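PDB 3W9A: putative uncharacterized protein from Coprinopsis cinerea, which is probably a secreted fungal glycoside hydrolase of family 131, whose beta-jelly-roll catalytic domain is expected to cleave beta-glucan chains. Local coordinates for residues 171-176 against 181-186; 149-154 against 213-218. All blocks are in the same frame, centred on the assembly; numbering follows the deposited sequence.

Interaction 1 (171-176 against 181-186); sequences GLWAST and LVKVVQ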
# COMPACT_ATOMS: atom_id res chain seq x y z
N GLY A 171 -9.12 12.72 -1.77
CA GLY A 171 -9.09 12.56 -3.22
C GLY A 171 -8.03 11.56 -3.61
O GLY A 171 -7.36 10.97 -2.75
N LEU A 172 -7.87 11.36 -4.92
CA LEU A 172 -6.94 10.37 -5.43
C LEU A 172 -6.09 10.92 -6.58
O LEU A 172 -6.62 11.51 -7.55
CB LEU A 172 -7.70 9.14 -5.91
CG LEU A 172 -6.84 7.99 -6.42
CD1 LEU A 172 -6.10 7.34 -5.25
CD2 LEU A 172 -7.68 6.98 -7.20
N TRP A 173 -4.77 10.73 -6.47
CA TRP A 173 -3.86 10.97 -7.59
C TRP A 173 -3.44 9.60 -8.14
O TRP A 173 -3.24 8.65 -7.37
CB TRP A 173 -2.65 11.80 -7.17
CG TRP A 173 -3.00 13.17 -6.68
CD1 TRP A 173 -3.66 13.48 -5.53
CD2 TRP A 173 -2.70 14.42 -7.31
NE1 TRP A 173 -3.79 14.84 -5.40
CE2 TRP A 173 -3.19 15.45 -6.47
CE3 TRP A 173 -2.02 14.78 -8.49
CZ2 TRP A 173 -3.08 16.81 -6.79
CZ3 TRP A 173 -1.90 16.13 -8.80
CH2 TRP A 173 -2.44 17.13 -7.96
N ALA A 174 -3.31 9.48 -9.45
CA ALA A 174 -2.95 8.20 -10.07
C ALA A 174 -2.22 8.36 -11.39
O ALA A 174 -2.33 9.39 -12.08
CB ALA A 174 -4.18 7.32 -10.26
N SER A 175 -1.42 7.36 -11.71
CA SER A 175 -0.76 7.22 -13.00
C SER A 175 -0.19 5.81 -13.06
O SER A 175 -0.24 5.07 -12.06
CB SER A 175 0.36 8.24 -13.16
OG SER A 175 1.51 7.85 -12.43
N THR A 176 0.35 5.43 -14.23
CA THR A 176 1.06 4.16 -14.38
C THR A 176 2.56 4.37 -14.65
O THR A 176 2.99 5.41 -15.14
CB THR A 176 0.46 3.29 -15.51
OG1 THR A 176 0.54 4.00 -16.75
CG2 THR A 176 -1.00 2.95 -15.23
N LEU A 181 1.87 11.64 -11.54
CA LEU A 181 0.55 11.57 -10.94
C LEU A 181 -0.34 12.71 -11.43
O LEU A 181 0.08 13.86 -11.53
CB LEU A 181 0.66 11.63 -9.41
CG LEU A 181 1.36 10.45 -8.73
CD1 LEU A 181 1.68 10.76 -7.27
CD2 LEU A 181 0.50 9.19 -8.84
N VAL A 182 -1.58 12.36 -11.75
CA VAL A 182 -2.63 13.32 -12.07
C VAL A 182 -3.74 13.06 -11.07
O VAL A 182 -3.95 11.90 -10.65
CB VAL A 182 -3.13 13.14 -13.53
CG1 VAL A 182 -4.25 14.11 -13.87
CG2 VAL A 182 -1.98 13.33 -14.51
N LYS A 183 -4.43 14.12 -10.66
CA LYS A 183 -5.56 13.99 -9.74
C LYS A 183 -6.80 13.48 -10.49
O LYS A 183 -7.43 14.22 -11.24
CB LYS A 183 -5.85 15.32 -9.02
CG LYS A 183 -6.79 15.16 -7.84
CD LYS A 183 -6.84 16.40 -6.95
CE LYS A 183 -7.62 16.13 -5.66
NZ LYS A 183 -7.43 17.17 -4.60
N VAL A 184 -7.15 12.22 -10.27
CA VAL A 184 -8.23 11.55 -11.01
C VAL A 184 -9.55 11.56 -10.25
O VAL A 184 -10.63 11.42 -10.84
CB VAL A 184 -7.84 10.10 -11.38
CG1 VAL A 184 -6.81 10.09 -12.49
CG2 VAL A 184 -7.31 9.34 -10.16
N VAL A 185 -9.49 11.74 -8.94
CA VAL A 185 -10.71 11.91 -8.15
C VAL A 185 -10.55 13.11 -7.20
O VAL A 185 -9.67 13.12 -6.33
CB VAL A 185 -11.11 10.64 -7.36
CG1 VAL A 185 -12.44 10.87 -6.64
CG2 VAL A 185 -11.21 9.42 -8.28
N GLN A 186 -11.42 14.10 -7.39
CA GLN A 186 -11.50 15.25 -6.51
C GLN A 186 -11.93 14.77 -5.15
O GLN A 186 -12.59 13.74 -5.04
CB GLN A 186 -12.52 16.26 -7.03
CG GLN A 186 -12.11 16.96 -8.31
CD GLN A 186 -10.77 17.64 -8.18
OE1 GLN A 186 -10.56 18.42 -7.25
NE2 GLN A 186 -9.86 17.33 -9.09
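L172 meets two consecutive residues, V184 and V185, across the hairpin formed by 171-176 and 181-186. The carbonyl O of L172 accepts from both their amides: V185 N reaches it in the carbonyl plane on a lone pair (3.2 Å), while V184 N lies closer, 2.9 Å from L172 O, on a more bent bond with an angle of 138° at the hydrogen. L172 N returns a bond to V185 O, closing a hydrogen-bonded antiparallel pair. Further along, A174 N donates to V182 O over 2.8 Å and A174 O accepts from V182 N.

Two residues set against one make a classic beta bulge. It shifts the register by one residue and lies beside V185, where the chain of this jelly roll turns a corner.

Apolar contacts fall on both sides of the hairpin. On one, the V184 CG2 methyl, placed between backbone N and carbonyl carbon, approaches L172 CD2 at 3.8 Å and A174 CB at 3.7 Å; W147 of strand 144-150 touches both L172 and V184. On the other, W173 CB meets L181 CB at 4.0 Å.

W173 and K183 face each other as a non-hydrogen-bonded pair. K183 CB sits over the six-membered ring of W173 in a CH-pi contact, 3.6 Å from its centroid and 9° off the normal. With CG anti to the backbone N (chi1 -167°), the lysine chain then runs extended past the indole, bringing CD within 3.8 Å of W173 NE1. Both polar ends converge on D162 of strand 157-164: OD2 accepts a hydrogen bond from W173 NE1 and forms a salt bridge with K183 NZ.

Interaction 2 (149-154 against 213-218); sequences TPFTAD and EDWYVS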
# COMPACT_ATOMS: atom_id res chain seq x y z
N THR A 149 -9.59 0.53 -12.50
CA THR A 149 -8.83 0.34 -13.71
C THR A 149 -8.51 -1.14 -13.81
O THR A 149 -8.29 -1.80 -12.79
CB THR A 149 -7.56 1.23 -13.73
OG1 THR A 149 -7.08 1.38 -15.07
CG2 THR A 149 -6.45 0.67 -12.87
N PRO A 150 -8.55 -1.70 -15.03
CA PRO A 150 -8.14 -3.09 -15.15
C PRO A 150 -6.78 -3.34 -14.50
O PRO A 150 -5.82 -2.62 -14.75
CB PRO A 150 -8.07 -3.28 -16.67
CG PRO A 150 -9.22 -2.45 -17.16
CD PRO A 150 -9.25 -1.24 -16.26
N PHE A 151 -6.70 -4.34 -13.63
CA PHE A 151 -5.45 -4.62 -12.91
C PHE A 151 -4.52 -5.44 -13.82
O PHE A 151 -4.34 -6.65 -13.66
CB PHE A 151 -5.76 -5.34 -11.58
CG PHE A 151 -4.61 -5.37 -10.59
CD1 PHE A 151 -4.67 -6.22 -9.49
CD2 PHE A 151 -3.50 -4.56 -10.73
CE1 PHE A 151 -3.65 -6.25 -8.56
CE2 PHE A 151 -2.46 -4.61 -9.81
CZ PHE A 151 -2.54 -5.45 -8.73
N THR A 152 -3.92 -4.75 -14.80
CA THR A 152 -3.08 -5.37 -15.80
C THR A 152 -1.80 -5.91 -15.18
O THR A 152 -1.12 -5.20 -14.43
CB THR A 152 -2.68 -4.35 -16.89
OG1 THR A 152 -3.83 -3.59 -17.30
CG2 THR A 152 -2.13 -5.06 -18.10
N ALA A 153 -1.45 -7.16 -15.52
CA ALA A 153 -0.22 -7.78 -15.06
C ALA A 153 0.99 -6.95 -15.49
O ALA A 153 1.05 -6.45 -16.61
CB ALA A 153 -0.10 -9.21 -15.58
N ASP A 154 1.93 -6.80 -14.56
CA ASP A 154 3.19 -6.08 -14.78
C ASP A 154 3.14 -4.56 -14.98
O ASP A 154 4.17 -3.93 -15.12
CB ASP A 154 4.03 -6.78 -15.85
CG ASP A 154 4.58 -8.11 -15.34
OD1 ASP A 154 4.10 -9.16 -15.79
OD2 ASP A 154 5.44 -8.10 -14.42
N GLU A 213 -0.99 -15.60 -3.07
CA GLU A 213 -0.99 -14.38 -3.86
C GLU A 213 0.27 -13.55 -3.59
O GLU A 213 0.70 -13.45 -2.44
CB GLU A 213 -2.18 -13.50 -3.50
CG GLU A 213 -3.54 -14.13 -3.70
CD GLU A 213 -4.67 -13.11 -3.62
OE1 GLU A 213 -4.41 -11.97 -3.17
OE2 GLU A 213 -5.81 -13.46 -4.00
N ASP A 214 0.84 -12.97 -4.64
CA ASP A 214 1.91 -11.97 -4.50
C ASP A 214 1.37 -10.62 -4.94
O ASP A 214 0.71 -10.50 -5.97
CB ASP A 214 3.13 -12.32 -5.35
CG ASP A 214 3.77 -13.65 -4.97
OD1 ASP A 214 3.76 -14.03 -3.79
OD2 ASP A 214 4.28 -14.32 -5.87
N TRP A 215 1.65 -9.61 -4.13
CA TRP A 215 1.43 -8.22 -4.49
C TRP A 215 2.79 -7.55 -4.35
O TRP A 215 3.58 -7.92 -3.47
CB TRP A 215 0.44 -7.58 -3.52
CG TRP A 215 -0.96 -8.16 -3.56
CD1 TRP A 215 -1.36 -9.39 -3.13
CD2 TRP A 215 -2.13 -7.49 -4.04
NE1 TRP A 215 -2.69 -9.55 -3.36
CE2 TRP A 215 -3.19 -8.39 -3.91
CE3 TRP A 215 -2.36 -6.24 -4.59
CZ2 TRP A 215 -4.49 -8.07 -4.27
CZ3 TRP A 215 -3.66 -5.92 -4.99
CH2 TRP A 215 -4.70 -6.83 -4.82
N TYR A 216 3.09 -6.60 -5.23
CA TYR A 216 4.35 -5.87 -5.14
C TYR A 216 4.08 -4.41 -4.81
O TYR A 216 3.16 -3.78 -5.35
CB TYR A 216 5.14 -6.00 -6.43
CG TYR A 216 5.46 -7.43 -6.84
CD1 TYR A 216 6.76 -7.94 -6.74
CD2 TYR A 216 4.47 -8.28 -7.33
CE1 TYR A 216 7.06 -9.23 -7.13
CE2 TYR A 216 4.77 -9.58 -7.70
CZ TYR A 216 6.06 -10.04 -7.61
OH TYR A 216 6.35 -11.33 -7.98
N VAL A 217 4.90 -3.87 -3.91
CA VAL A 217 4.69 -2.52 -3.39
C VAL A 217 6.02 -1.79 -3.42
O VAL A 217 7.03 -2.35 -2.99
CB VAL A 217 4.19 -2.55 -1.93
CG1 VAL A 217 4.08 -1.14 -1.36
CG2 VAL A 217 2.87 -3.28 -1.83
N SER A 218 6.04 -0.55 -3.92
CA SER A 218 7.26 0.26 -3.84
C SER A 218 6.95 1.74 -3.76
O SER A 218 5.83 2.17 -3.99
CB SER A 218 8.16 -0.02 -5.03
OG SER A 218 7.52 0.40 -6.21
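F151 and W215 bridge two segments whose backbones share no hydrogen bond: F151 sits at the centre of an inverse gamma turn, whereas W215 lies within an extended strand. In this beta-jelly roll F151, in the loop that leaves strand 144-150 of one sheet, meets W215 on strand 213-224 of the other, and the contact is a buried aromatic pair.

The rings meet obliquely, planes 34° apart and centroids separated by 5.5 Å. F151 CG is anti to its own amide nitrogen (chi1 -165°), which carries the ring out from the turn until CE1 comes within 3.6 Å of W215 CZ3; F151 CZ lies 3.9 Å from the same carbon. Y128 meets the F151 ring edge-to-face, and H114 adjoins the indole. E213 OE2 forms a salt bridge with R205 and a hydrogen bond with H114. Replacing W215 by an alanine would probably leave the outer end of F151 without its partner across the contact and deprive E213 of a hydrogen-bond donor. The bond from that donor is likely to help hold the indole's rotation: E213 OE1 lies almost in the plane of the indole, and W215 NE1 approaches on the anti side of OE1, somewhat out of the carboxylate plane, in a nearly straight bond of 3.0 Å from NE1 to OE1.

In the fold
Interactions 1 and 2 illustrate how a jelly roll combines contacts local and distant in sequence. Their centres are about 17 Å apart and their nearest atoms about 6 Å apart, without touching. Along the chain, 149-154 comes first, the hairpin 171-176/181-186 follows, and 213-218 comes last, so interaction 1 falls wholly between the two halves of interaction 2. Strands 169-176, 182-189 and 213-224 belong to one antiparallel sheet, connected through 157-164 and 93-101; strand 144-150 belongs to the other. Interaction 1 thus pairs neighbouring strands within a sheet, near the periphery, whereas interaction 2 ties the loop between strands 144-150 and 157-164 to the sequence-distant long strand 213-224.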